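Local coordinates for BB_2cx5_001 (Thermus thermophilus, PDB 3RI0), which is a computationally designed scaffold that presents a linear epitope, grafted with its backbone for HIV immunogen work, on a fold of the aminoacyl-tRNA editing family, at residues A6-G11 with G106-L111; Y60-S65 with T81-L86; D118-P123 with E142-T147; K34-A39 with G45-S50; V24-S29 with Q38-E43. The protein carries 6 engineered substitutions. One frame throughout, in Å; residues are numbered along the deposited sequence.

Interaction 1: A6-G11 with G106-L111; sequences ARRVQG and GHNTPL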
# COMPACT_ATOMS: atom_id res chain seq x y z
N ALA A 6 1.75 -11.05 8.59
CA ALA A 6 2.96 -11.18 7.77
C ALA A 6 2.86 -12.45 6.94
O ALA A 6 3.08 -12.42 5.73
CB ALA A 6 4.19 -11.22 8.65
N ARG A 7 2.53 -13.55 7.60
CA ARG A 7 2.40 -14.84 6.94
C ARG A 7 1.39 -14.78 5.80
O ARG A 7 1.61 -15.37 4.74
CB ARG A 7 1.95 -15.92 7.91
CG ARG A 7 2.99 -16.39 8.92
CD ARG A 7 2.64 -17.79 9.40
NE ARG A 7 2.82 -17.96 10.84
CZ ARG A 7 1.89 -17.70 11.76
NH1 ARG A 7 0.69 -17.25 11.38
NH2 ARG A 7 2.15 -17.91 13.04
N ARG A 8 0.29 -14.08 6.03
CA ARG A 8 -0.75 -13.96 5.02
C ARG A 8 -0.25 -13.22 3.79
O ARG A 8 -0.50 -13.62 2.66
CB ARG A 8 -1.99 -13.26 5.59
CG ARG A 8 -3.10 -13.12 4.56
CD ARG A 8 -4.46 -13.12 5.21
NE ARG A 8 -5.44 -13.80 4.38
CZ ARG A 8 -6.21 -13.19 3.48
NH1 ARG A 8 -6.13 -11.87 3.30
NH2 ARG A 8 -7.08 -13.90 2.76
N VAL A 9 0.46 -12.12 4.02
CA VAL A 9 0.99 -11.34 2.91
C VAL A 9 2.06 -12.15 2.17
O VAL A 9 2.17 -12.07 0.95
CB VAL A 9 1.60 -9.99 3.38
CG1 VAL A 9 2.28 -9.29 2.21
CG2 VAL A 9 0.50 -9.08 3.96
N GLN A 10 2.83 -12.95 2.91
CA GLN A 10 3.86 -13.76 2.28
C GLN A 10 3.22 -14.79 1.37
O GLN A 10 3.64 -14.96 0.22
CB GLN A 10 4.72 -14.45 3.33
CG GLN A 10 5.87 -15.26 2.75
CD GLN A 10 6.85 -14.40 1.99
OE1 GLN A 10 7.52 -13.55 2.57
NE2 GLN A 10 6.93 -14.61 0.68
N GLY A 11 2.20 -15.49 1.86
CA GLY A 11 1.51 -16.49 1.06
C GLY A 11 0.91 -15.85 -0.18
O GLY A 11 0.90 -16.45 -1.27
N GLY A 106 -3.08 -9.26 -1.91
CA GLY A 106 -3.72 -10.19 -1.00
C GLY A 106 -5.09 -9.75 -0.53
O GLY A 106 -5.52 -10.11 0.56
N HIS A 107 -5.80 -8.96 -1.33
CA HIS A 107 -7.11 -8.48 -0.93
C HIS A 107 -8.25 -9.43 -1.26
O HIS A 107 -8.17 -10.18 -2.23
CB HIS A 107 -7.38 -7.12 -1.58
CG HIS A 107 -6.36 -6.07 -1.24
ND1 HIS A 107 -6.31 -4.85 -1.87
CD2 HIS A 107 -5.38 -6.05 -0.30
CE1 HIS A 107 -5.33 -4.13 -1.34
NE2 HIS A 107 -4.76 -4.83 -0.39
N ASN A 108 -9.30 -9.42 -0.44
CA ASN A 108 -10.45 -10.29 -0.67
C ASN A 108 -11.16 -9.79 -1.92
O ASN A 108 -11.70 -10.57 -2.70
CB ASN A 108 -11.42 -10.23 0.52
CG ASN A 108 -10.81 -10.78 1.82
OD1 ASN A 108 -10.22 -11.85 1.83
ND2 ASN A 108 -10.97 -10.04 2.91
N THR A 109 -11.13 -8.47 -2.10
CA THR A 109 -11.73 -7.80 -3.24
C THR A 109 -10.63 -7.08 -4.03
O THR A 109 -10.06 -6.10 -3.56
CB THR A 109 -12.79 -6.75 -2.79
OG1 THR A 109 -13.88 -7.42 -2.13
CG2 THR A 109 -13.32 -5.97 -3.96
N PRO A 110 -10.30 -7.58 -5.24
CA PRO A 110 -9.26 -6.94 -6.06
C PRO A 110 -9.75 -5.53 -6.39
O PRO A 110 -10.89 -5.35 -6.82
CB PRO A 110 -9.18 -7.85 -7.28
CG PRO A 110 -10.60 -8.37 -7.39
CD PRO A 110 -10.93 -8.70 -5.95
N LEU A 111 -8.89 -4.54 -6.20
CA LEU A 111 -9.27 -3.14 -6.43
C LEU A 111 -8.48 -2.44 -7.53
O LEU A 111 -7.27 -2.67 -7.69
CB LEU A 111 -9.09 -2.34 -5.12
CG LEU A 111 -9.78 -2.76 -3.81
CD1 LEU A 111 -9.21 -1.95 -2.64
CD2 LEU A 111 -11.28 -2.56 -3.90

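Interaction 2: Y60-S65 with T81-L86; sequences YLFLVS and TDLLEL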
# COMPACT_ATOMS: atom_id res chain seq x y z
N TYR A 60 -11.56 1.92 -4.64
CA TYR A 60 -10.28 2.02 -5.35
C TYR A 60 -9.08 2.02 -4.40
O TYR A 60 -9.22 2.33 -3.21
CB TYR A 60 -10.22 3.29 -6.20
CG TYR A 60 -11.49 3.58 -6.95
CD1 TYR A 60 -12.59 4.15 -6.31
CD2 TYR A 60 -11.61 3.27 -8.31
CE1 TYR A 60 -13.77 4.41 -6.98
CE2 TYR A 60 -12.80 3.53 -9.00
CZ TYR A 60 -13.87 4.10 -8.33
OH TYR A 60 -15.04 4.37 -9.00
N LEU A 61 -7.91 1.71 -4.95
CA LEU A 61 -6.69 1.64 -4.15
C LEU A 61 -5.67 2.70 -4.59
O LEU A 61 -5.40 2.87 -5.78
CB LEU A 61 -6.07 0.25 -4.30
CG LEU A 61 -5.24 -0.38 -3.17
CD1 LEU A 61 -3.99 -0.96 -3.77
CD2 LEU A 61 -4.90 0.62 -2.08
N PHE A 62 -5.11 3.41 -3.61
CA PHE A 62 -4.11 4.42 -3.91
C PHE A 62 -2.82 4.17 -3.14
O PHE A 62 -2.81 4.13 -1.92
CB PHE A 62 -4.65 5.81 -3.61
CG PHE A 62 -5.83 6.20 -4.46
CD1 PHE A 62 -7.12 5.89 -4.06
CD2 PHE A 62 -5.64 6.87 -5.67
CE1 PHE A 62 -8.23 6.24 -4.85
CE2 PHE A 62 -6.74 7.22 -6.48
CZ PHE A 62 -8.03 6.91 -6.06
N LEU A 63 -1.73 4.00 -3.88
CA LEU A 63 -0.42 3.75 -3.29
C LEU A 63 0.33 5.09 -3.27
O LEU A 63 0.71 5.62 -4.32
CB LEU A 63 0.31 2.71 -4.15
CG LEU A 63 -0.60 1.52 -4.43
CD1 LEU A 63 0.04 0.59 -5.45
CD2 LEU A 63 -0.90 0.77 -3.13
N VAL A 64 0.52 5.62 -2.07
CA VAL A 64 1.15 6.93 -1.90
C VAL A 64 2.50 6.89 -1.22
O VAL A 64 2.72 6.11 -0.29
CB VAL A 64 0.23 7.86 -1.07
CG1 VAL A 64 0.91 9.20 -0.82
CG2 VAL A 64 -1.09 8.06 -1.81
N SER A 65 3.41 7.74 -1.68
CA SER A 65 4.72 7.83 -1.07
C SER A 65 4.53 8.19 0.40
O SER A 65 3.60 8.91 0.75
CB SER A 65 5.56 8.91 -1.76
OG SER A 65 6.78 9.11 -1.08
N THR A 81 -15.54 10.13 -9.88
CA THR A 81 -16.66 10.15 -8.95
C THR A 81 -16.15 10.64 -7.61
O THR A 81 -14.95 10.61 -7.35
CB THR A 81 -17.28 8.75 -8.77
OG1 THR A 81 -18.60 8.87 -8.25
CG2 THR A 81 -16.44 7.91 -7.80
N ASP A 82 -17.06 11.10 -6.75
CA ASP A 82 -16.63 11.58 -5.45
C ASP A 82 -16.13 10.39 -4.66
O ASP A 82 -16.64 9.28 -4.81
CB ASP A 82 -17.77 12.26 -4.70
CG ASP A 82 -17.32 13.52 -3.99
OD1 ASP A 82 -16.14 13.58 -3.57
OD2 ASP A 82 -18.14 14.46 -3.84
N LEU A 83 -15.12 10.61 -3.83
CA LEU A 83 -14.57 9.54 -3.03
C LEU A 83 -14.67 9.87 -1.57
O LEU A 83 -14.39 10.99 -1.15
CB LEU A 83 -13.09 9.34 -3.36
CG LEU A 83 -12.78 9.00 -4.81
CD1 LEU A 83 -11.29 8.93 -4.99
CD2 LEU A 83 -13.45 7.69 -5.18
N LEU A 84 -15.10 8.90 -0.78
CA LEU A 84 -15.13 9.16 0.63
C LEU A 84 -14.44 8.10 1.45
O LEU A 84 -14.26 6.95 1.04
CB LEU A 84 -16.54 9.41 1.14
CG LEU A 84 -16.65 10.91 1.48
CD1 LEU A 84 -18.03 11.24 2.02
CD2 LEU A 84 -15.55 11.29 2.49
N GLU A 85 -14.04 8.57 2.61
CA GLU A 85 -13.36 7.79 3.61
C GLU A 85 -14.13 6.52 3.91
O GLU A 85 -15.36 6.52 3.96
CB GLU A 85 -13.23 8.66 4.84
CG GLU A 85 -12.40 8.09 5.94
CD GLU A 85 -11.50 9.15 6.52
OE1 GLU A 85 -12.02 10.23 6.88
OE2 GLU A 85 -10.28 8.90 6.60
N LEU A 86 -13.41 5.42 4.10
CA LEU A 86 -14.02 4.15 4.43
C LEU A 86 -13.76 3.86 5.89
O LEU A 86 -12.64 4.09 6.38
CB LEU A 86 -13.43 3.02 3.58
CG LEU A 86 -13.86 2.96 2.11
CD1 LEU A 86 -13.11 1.85 1.42
CD2 LEU A 86 -15.37 2.73 2.00

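Interaction 3: D118-P123 with E142-T147; sequences DLLGYP and ELLALT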
# COMPACT_ATOMS: atom_id res chain seq x y z
N ASP A 118 5.79 9.65 -7.57
CA ASP A 118 7.02 9.85 -6.81
C ASP A 118 7.65 8.53 -6.36
O ASP A 118 8.84 8.48 -6.06
CB ASP A 118 6.77 10.73 -5.58
CG ASP A 118 6.56 12.20 -5.95
OD1 ASP A 118 6.67 12.54 -7.16
OD2 ASP A 118 6.27 13.01 -5.04
N LEU A 119 6.87 7.46 -6.31
CA LEU A 119 7.40 6.16 -5.90
C LEU A 119 8.35 5.59 -6.96
O LEU A 119 9.28 4.86 -6.62
CB LEU A 119 6.26 5.17 -5.63
CG LEU A 119 5.47 5.39 -4.34
CD1 LEU A 119 4.29 4.44 -4.27
CD2 LEU A 119 6.40 5.18 -3.14
N LEU A 120 8.13 5.94 -8.22
CA LEU A 120 8.99 5.45 -9.30
C LEU A 120 10.37 6.10 -9.16
O LEU A 120 11.33 5.71 -9.82
CB LEU A 120 8.40 5.80 -10.67
CG LEU A 120 6.95 5.43 -10.98
CD1 LEU A 120 6.60 5.87 -12.38
CD2 LEU A 120 6.75 3.94 -10.84
N GLY A 121 10.45 7.08 -8.26
CA GLY A 121 11.69 7.80 -8.04
C GLY A 121 12.78 7.06 -7.28
O GLY A 121 13.87 7.60 -7.10
N TYR A 122 12.52 5.84 -6.84
CA TYR A 122 13.54 5.10 -6.11
C TYR A 122 13.88 3.76 -6.74
O TYR A 122 13.13 3.25 -7.58
CB TYR A 122 13.09 4.85 -4.67
CG TYR A 122 12.65 6.09 -3.92
CD1 TYR A 122 11.32 6.49 -3.93
CD2 TYR A 122 13.56 6.83 -3.17
CE1 TYR A 122 10.90 7.60 -3.20
CE2 TYR A 122 13.16 7.94 -2.44
CZ TYR A 122 11.82 8.31 -2.46
OH TYR A 122 11.38 9.38 -1.70
N PRO A 123 15.03 3.18 -6.36
CA PRO A 123 15.48 1.89 -6.87
C PRO A 123 14.65 0.77 -6.25
O PRO A 123 14.56 -0.34 -6.77
CB PRO A 123 16.95 1.85 -6.47
CG PRO A 123 16.99 2.68 -5.23
CD PRO A 123 16.11 3.84 -5.60
N GLU A 142 8.19 -3.95 -9.98
CA GLU A 142 7.52 -5.11 -9.42
C GLU A 142 6.20 -4.69 -8.80
O GLU A 142 5.18 -5.32 -9.02
CB GLU A 142 8.40 -5.80 -8.39
CG GLU A 142 9.68 -6.40 -8.98
CD GLU A 142 10.57 -7.06 -7.93
OE1 GLU A 142 10.99 -6.38 -6.98
OE2 GLU A 142 10.84 -8.27 -8.08
N LEU A 143 6.23 -3.63 -8.01
CA LEU A 143 5.02 -3.14 -7.36
C LEU A 143 3.92 -2.96 -8.41
O LEU A 143 2.77 -3.36 -8.19
CB LEU A 143 5.29 -1.82 -6.63
CG LEU A 143 4.11 -1.22 -5.85
CD1 LEU A 143 3.63 -2.21 -4.79
CD2 LEU A 143 4.54 0.08 -5.19
N LEU A 144 4.28 -2.37 -9.55
CA LEU A 144 3.32 -2.14 -10.63
C LEU A 144 2.84 -3.45 -11.25
O LEU A 144 1.66 -3.56 -11.61
CB LEU A 144 3.95 -1.28 -11.73
CG LEU A 144 4.15 0.21 -11.44
CD1 LEU A 144 4.94 0.87 -12.56
CD2 LEU A 144 2.78 0.87 -11.29
N ALA A 145 3.74 -4.42 -11.38
CA ALA A 145 3.38 -5.71 -11.96
C ALA A 145 2.45 -6.47 -11.02
O ALA A 145 1.58 -7.21 -11.46
CB ALA A 145 4.63 -6.54 -12.24
N LEU A 146 2.64 -6.27 -9.73
CA LEU A 146 1.84 -6.93 -8.69
C LEU A 146 0.45 -6.36 -8.59
O LEU A 146 -0.54 -7.09 -8.53
CB LEU A 146 2.50 -6.75 -7.32
CG LEU A 146 3.50 -7.77 -6.80
CD1 LEU A 146 4.15 -7.21 -5.54
CD2 LEU A 146 2.77 -9.08 -6.51
N THR A 147 0.38 -5.04 -8.56
CA THR A 147 -0.88 -4.33 -8.40
C THR A 147 -1.59 -4.00 -9.71
O THR A 147 -2.80 -3.78 -9.73
CB THR A 147 -0.64 -3.02 -7.65
OG1 THR A 147 0.22 -2.18 -8.43
CG2 THR A 147 0.03 -3.29 -6.31

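Interaction 4: K34-A39 with G45-S50; sequences KEAAQA and GQIVKS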
# COMPACT_ATOMS: atom_id res chain seq x y z
N LYS A 34 7.67 6.71 9.67
CA LYS A 34 9.01 7.18 9.98
C LYS A 34 9.83 6.10 10.70
O LYS A 34 11.00 5.88 10.39
CB LYS A 34 8.96 8.45 10.84
CG LYS A 34 10.04 9.44 10.49
CD LYS A 34 11.39 8.75 10.44
CE LYS A 34 12.37 9.47 9.54
NZ LYS A 34 13.56 8.61 9.29
N GLU A 35 9.19 5.43 11.65
CA GLU A 35 9.83 4.38 12.43
C GLU A 35 10.21 3.19 11.54
O GLU A 35 11.32 2.66 11.63
CB GLU A 35 8.87 3.91 13.54
CG GLU A 35 8.46 5.03 14.50
CD GLU A 35 7.26 4.67 15.37
OE1 GLU A 35 6.17 4.42 14.81
OE2 GLU A 35 7.41 4.64 16.61
N ALA A 36 9.29 2.80 10.67
CA ALA A 36 9.51 1.68 9.76
C ALA A 36 10.72 1.90 8.86
O ALA A 36 11.59 1.04 8.76
CB ALA A 36 8.26 1.45 8.90
N ALA A 37 10.78 3.07 8.23
CA ALA A 37 11.86 3.42 7.31
C ALA A 37 13.24 3.41 7.95
O ALA A 37 14.20 2.93 7.35
CB ALA A 37 11.58 4.78 6.68
N GLN A 38 13.35 3.94 9.15
CA GLN A 38 14.64 3.98 9.84
C GLN A 38 15.16 2.57 10.09
O GLN A 38 16.33 2.29 9.83
CB GLN A 38 14.51 4.73 11.17
CG GLN A 38 15.80 4.74 12.01
CD GLN A 38 16.75 5.86 11.64
OE1 GLN A 38 16.99 6.14 10.47
NE2 GLN A 38 17.32 6.51 12.66
N ALA A 39 14.28 1.70 10.57
CA ALA A 39 14.64 0.31 10.88
C ALA A 39 15.29 -0.43 9.71
O ALA A 39 16.18 -1.25 9.91
CB ALA A 39 13.42 -0.46 11.36
N GLY A 45 10.04 8.59 2.16
CA GLY A 45 9.38 8.65 0.87
C GLY A 45 9.32 7.30 0.17
O GLY A 45 8.56 7.12 -0.80
N GLN A 46 10.12 6.35 0.65
CA GLN A 46 10.15 5.02 0.06
C GLN A 46 9.07 4.11 0.62
O GLN A 46 8.78 3.06 0.05
CB GLN A 46 11.53 4.37 0.28
CG GLN A 46 12.63 4.96 -0.60
CD GLN A 46 14.00 4.38 -0.28
OE1 GLN A 46 14.57 4.67 0.78
NE2 GLN A 46 14.53 3.56 -1.18
N ILE A 47 8.46 4.50 1.73
CA ILE A 47 7.39 3.70 2.31
C ILE A 47 6.13 3.89 1.47
O ILE A 47 5.78 5.01 1.10
CB ILE A 47 7.08 4.12 3.76
CG1 ILE A 47 8.32 3.94 4.64
CG2 ILE A 47 5.90 3.28 4.30
CD1 ILE A 47 8.81 2.52 4.75
N VAL A 48 5.46 2.78 1.19
CA VAL A 48 4.24 2.81 0.40
C VAL A 48 3.01 2.65 1.28
O VAL A 48 2.86 1.64 1.97
CB VAL A 48 4.23 1.66 -0.63
CG1 VAL A 48 3.03 1.82 -1.57
CG2 VAL A 48 5.55 1.62 -1.41
N LYS A 49 2.13 3.64 1.24
CA LYS A 49 0.88 3.61 2.00
C LYS A 49 -0.23 3.13 1.05
O LYS A 49 -0.42 3.71 -0.03
CB LYS A 49 0.53 5.00 2.52
CG LYS A 49 1.53 5.55 3.53
CD LYS A 49 1.19 6.97 3.97
CE LYS A 49 1.08 7.91 2.76
NZ LYS A 49 0.82 9.32 3.19
N SER A 50 -0.94 2.08 1.43
CA SER A 50 -2.02 1.54 0.60
C SER A 50 -3.35 2.06 1.11
O SER A 50 -3.99 1.44 1.98
CB SER A 50 -1.99 0.01 0.64
OG SER A 50 -0.76 -0.50 0.15

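Interaction 5: V24-S29 with Q38-E43; sequences VELPAS and QAVGAE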
# COMPACT_ATOMS: atom_id res chain seq x y z
N VAL A 24 9.13 -8.89 6.02
CA VAL A 24 10.02 -8.70 7.16
C VAL A 24 9.29 -8.14 8.38
O VAL A 24 8.39 -7.30 8.24
CB VAL A 24 11.18 -7.76 6.73
CG1 VAL A 24 11.76 -7.05 7.92
CG2 VAL A 24 12.24 -8.56 5.99
N GLU A 25 9.66 -8.61 9.56
CA GLU A 25 8.99 -8.17 10.78
C GLU A 25 9.88 -7.29 11.65
O GLU A 25 10.97 -7.69 12.04
CB GLU A 25 8.53 -9.39 11.58
CG GLU A 25 7.40 -9.10 12.54
CD GLU A 25 6.27 -10.10 12.40
OE1 GLU A 25 6.48 -11.28 12.75
OE2 GLU A 25 5.17 -9.72 11.94
N LEU A 26 9.40 -6.09 11.93
CA LEU A 26 10.13 -5.13 12.74
C LEU A 26 9.73 -5.19 14.21
O LEU A 26 8.67 -5.71 14.57
CB LEU A 26 9.91 -3.72 12.19
CG LEU A 26 10.11 -3.55 10.68
CD1 LEU A 26 10.00 -2.08 10.33
CD2 LEU A 26 11.46 -4.11 10.25
N PRO A 27 10.58 -4.64 15.09
CA PRO A 27 10.33 -4.63 16.54
C PRO A 27 8.99 -4.06 16.95
O PRO A 27 8.53 -3.07 16.38
CB PRO A 27 11.47 -3.77 17.08
CG PRO A 27 12.54 -3.91 16.05
CD PRO A 27 11.78 -3.86 14.77
N ALA A 28 8.34 -4.69 17.92
CA ALA A 28 7.09 -4.16 18.42
C ALA A 28 7.65 -2.88 19.03
O ALA A 28 8.56 -2.94 19.86
CB ALA A 28 6.52 -5.07 19.51
N SER A 29 7.15 -1.73 18.58
CA SER A 29 7.62 -0.40 19.01
C SER A 29 7.65 0.35 17.69
O SER A 29 8.18 1.45 17.56
CB SER A 29 9.06 -0.45 19.52
OG SER A 29 9.93 0.26 18.64
N GLN A 38 13.35 3.94 9.15
CA GLN A 38 14.64 3.98 9.84
C GLN A 38 15.16 2.57 10.09
O GLN A 38 16.33 2.29 9.83
CB GLN A 38 14.51 4.73 11.17
CG GLN A 38 15.80 4.74 12.01
CD GLN A 38 16.75 5.86 11.64
OE1 GLN A 38 16.99 6.14 10.47
NE2 GLN A 38 17.32 6.51 12.66
N ALA A 39 14.28 1.70 10.57
CA ALA A 39 14.64 0.31 10.88
C ALA A 39 15.29 -0.43 9.71
O ALA A 39 16.18 -1.25 9.91
CB ALA A 39 13.42 -0.46 11.36
N VAL A 40 14.84 -0.15 8.49
CA VAL A 40 15.37 -0.83 7.31
C VAL A 40 16.31 0.06 6.50
O VAL A 40 16.74 -0.30 5.41
CB VAL A 40 14.21 -1.33 6.40
CG1 VAL A 40 13.30 -2.27 7.18
CG2 VAL A 40 13.39 -0.16 5.88
N GLY A 41 16.61 1.24 7.04
CA GLY A 41 17.52 2.15 6.38
C GLY A 41 17.01 2.85 5.14
O GLY A 41 17.81 3.22 4.28
N ALA A 42 15.70 3.05 5.03
CA ALA A 42 15.14 3.73 3.86
C ALA A 42 14.66 5.13 4.23
O ALA A 42 14.61 5.48 5.41
CB ALA A 42 13.97 2.92 3.30
N GLU A 43 14.34 5.94 3.22
CA GLU A 43 13.81 7.28 3.47
C GLU A 43 12.31 7.08 3.62
O GLU A 43 11.76 6.11 3.09
CB GLU A 43 14.02 8.20 2.27
CG GLU A 43 15.42 8.69 2.06
CD GLU A 43 15.54 9.48 0.77
OE1 GLU A 43 16.65 9.51 0.19
OE2 GLU A 43 14.52 10.08 0.34

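Interaction 1: A6-G11 with G106-L111
Gly106 and Asn108 meet Arg8 where a surface loop of the aminoacyl-tRNA editing fold, on its way from helix 88-95 to strand 113-116, passes the N-terminal helix 4-15. Segment 106-111 opens with Gly106 at a positive phi of 77°, a backbone shape that favours glycine, and its carbonyl oxygen lies near the guanidinium of the helix residue. His107 follows with CB turned away from the helix, and its NE2 is hydrogen-bonded to Pro103 O, a bond internal to the loop. Asn108 then brings its amide back within range of Arg8, the two side chains crossing at about a right angle and their flat groups inclined by 48°. Further on, Thr109 is tied through its backbone to Leu94, and Leu111 packs on Leu61 of strand 59-65. On the helix side, Arg8 carries CG anti to its own backbone N (chi1 -180°), sending the long chain outward past Phe97 towards the loop. Because Arg8 and Asn108 also touch crystal neighbours, their exact poses may owe something to the lattice. Arg8 NH1 stands 3.3 Å from Gly106 O, and Arg8 NH2 stands 3.9 Å from Asn108 OD1.

Interaction 2: Y60-S65 with T81-L86
The backbone N of Leu83 makes a weak hydrogen bond to Asp82 OD1, 3.2 Å away and bent to 123° at the hydrogen, while the side chain of the same leucine packs on Tyr60 and Phe62. No hydrogen bond joins the two segments directly. Strand 59-65 and the short strand 84-85 each pair antiparallel with strand 47-54, and what links them to one another here is side-chain packing, with the CA atoms of Tyr60 and Leu83 9.0 Å apart. Leu83 divides its branch between two rings, its CG set opposite the carbonyl carbon and beside the backbone N (chi1 -59°), which carries the fork to both. Its CD2 methyl meets the CD1-CE1 side of the Tyr60 ring obliquely, with Leu83 CD2 at 3.8 Å from Tyr60 CE1 and equally near Tyr60 CD1, the side chains crossing at about a right angle. Its other methyl comes obliquely to the outer end of the phenylalanine ring, where Leu83 CD1 is 4.0 Å from Phe62 CZ, the two side chains approaching from opposite directions. Helix 72-79 adds to this packing, Ala75 touching both Phe62 and Leu83 and Val79 touching Tyr60. Farther out, Thr81 CG2 lies 4.0 Å from Tyr60 OH; the threonine hydroxyl goes elsewhere, in a weak bond with Ser56 OG. A contact built in this way draws its stability from the burial of methyl groups and rings, and the buried Tyr60 OH, which has no partner in the model, probably sets a small polar cost against that gain.

Interaction 3: D118-P123 with E142-T147
The 3-10 segment that runs through residues 118-121 lies in the connection from strand 113-116 to strand 125-128 and packs through two consecutive leucines on helix 140-147. The pairs run in step, Leu119 with Leu143 and Leu120 with Leu144. In the outer pair Leu120 CD2 lies 4.0 Å from Leu144 CD1, methyl to methyl, with the side chains crossing at about a right angle. In each of these two leucines CG stands beside the backbone N (chi1 -52° for Leu120), and from there the branches reach across a gap of 9.6 Å between the Leu120 and Leu144 CA atoms. The deeper pair is looser, Leu119 CD1 approaching Leu143 CD2 to 4.5 Å. Leu115 and Val151, on neighbouring parallel strands, touch both Leu120 and Leu144, so turn and helix share a floor of sheet side chains. A glycerol, probably from the crystallisation liquor, lies about 4 Å from the Leu144 side chain. One turn beyond Leu143 the helix reaches its last residue, Thr147, whose hydroxyl is also hydrogen-bonded with Ala149 N. Leu143 O is gripped twice from opposite faces of its carbonyl plane, by Thr147 N at 2.9 Å and by Thr147 OG1 at 2.8 Å.

Interaction 4: K34-A39 with G45-S50
Ile47 presses against Ala37 and Ala36 on the buried face of helix 33-39, where the chain has turned back from the helix to enter strand 47-54. The close part of this helix-on-sheet packing centres on a single isoleucine. Ala37 CB sits 3.9 Å from Ile47 CG1, and Ile47 CD1 comes to 4.0 Å from the backbone N of Ala37, so the branch touches the helix backbone as well as a methyl. One helical position earlier the fit is easier, Ala36 CB lying 4.3 Å from Ile47 CD1. Small residues on this face allow the near approach of the main chains, 6.7 Å between the CA atoms of Ala37 and Ile47. The isoleucine sets CG1 beside its backbone N (chi1 -60°), and a second turn at chi2 (-62°) lays CD1 against the helix; Trp126 of the parallel strand 125-128 is its neighbour within the sheet. The other faces of the helix behave quite differently. Lys34 points its CB away from the strand and is exposed, as is Gln38, while Glu35 turns back to the residues just before the helix, where its OE1 is hydrogen-bonded with Arg31 N and Thr32 OG1. Polar groups of segment 45-50 likewise find partners beyond this contact: Gln46 NE2 bonds to Glu124 O, and Lys49 NZ to Asn68 O. With no hydrogen bond between the two segments, the side-chain contact is apolar, so what it adds to the helix's position probably comes from shape and the burial of three aliphatic side chains.

Interaction 5: V24-S29 with Q38-E43
A Schellman motif ends helix 33-39, and Leu26, just past strand 23-25, lays its two methyls on the last turn that leads into it. Leu26 CD1 lies 3.9 Å from Ala39 CB, while Leu26 CD2 lies 4.0 Å from Val40 CG1, so one branched side chain spans the final helical residue and the first one to leave helical geometry. The leucine holds CG beside its backbone N (chi1 -49°), directing the fork at the helix end, and its side chain meets that of Val40 at about a right angle. Val40 also touches Trp126 of strand 125-128, as does Ala42. Leu26 itself is placed by backbone hydrogen bonding with Arg133, next to the antiparallel pairing of strands 23-25 and 134-138. This is a surface contact: Ala39 is exposed, and all three touching residues also meet crystal neighbours, so part of their setting may come from the lattice. Behind the apolar trio the chain reverses at Gly41, whose positive phi of 72° suits glycine. Two backbone bonds secure the reversal, Gly41 N reaching Gln38 O at 3.0 Å and Ala42 N reaching Ala37 O at 2.8 Å. That pair of bonds, with a glycine of positive phi at the C-prime position, is the signature of the Schellman type of helix C-terminus.

Interactions 4 and 5 are the closest pair, their centres 8 Å apart: both use helix 33-39, one through its buried face and the other through its C-terminal end. Interaction 4 meets interaction 2 along adjacent strands, where Val64 N approaches Lys49 O to 3.0 Å and Ser65 OG approaches Gly45 O to 2.7 Å. Interaction 3 joins the same neighbourhood, Leu119 packing on Ser65 and on Val48, and Tyr122 on Gln46. Interaction 1 encloses interactions 2, 4 and 5 along the chain; it touches interaction 2 through Leu111 and Leu61, and interaction 5 where Ala6 CB lies 3.7 Å from Glu25 OE2. Interactions 2 and 5 lie on opposite sides of the chain's centre, about 26 Å between centres. Glycerol adjoins interaction 3.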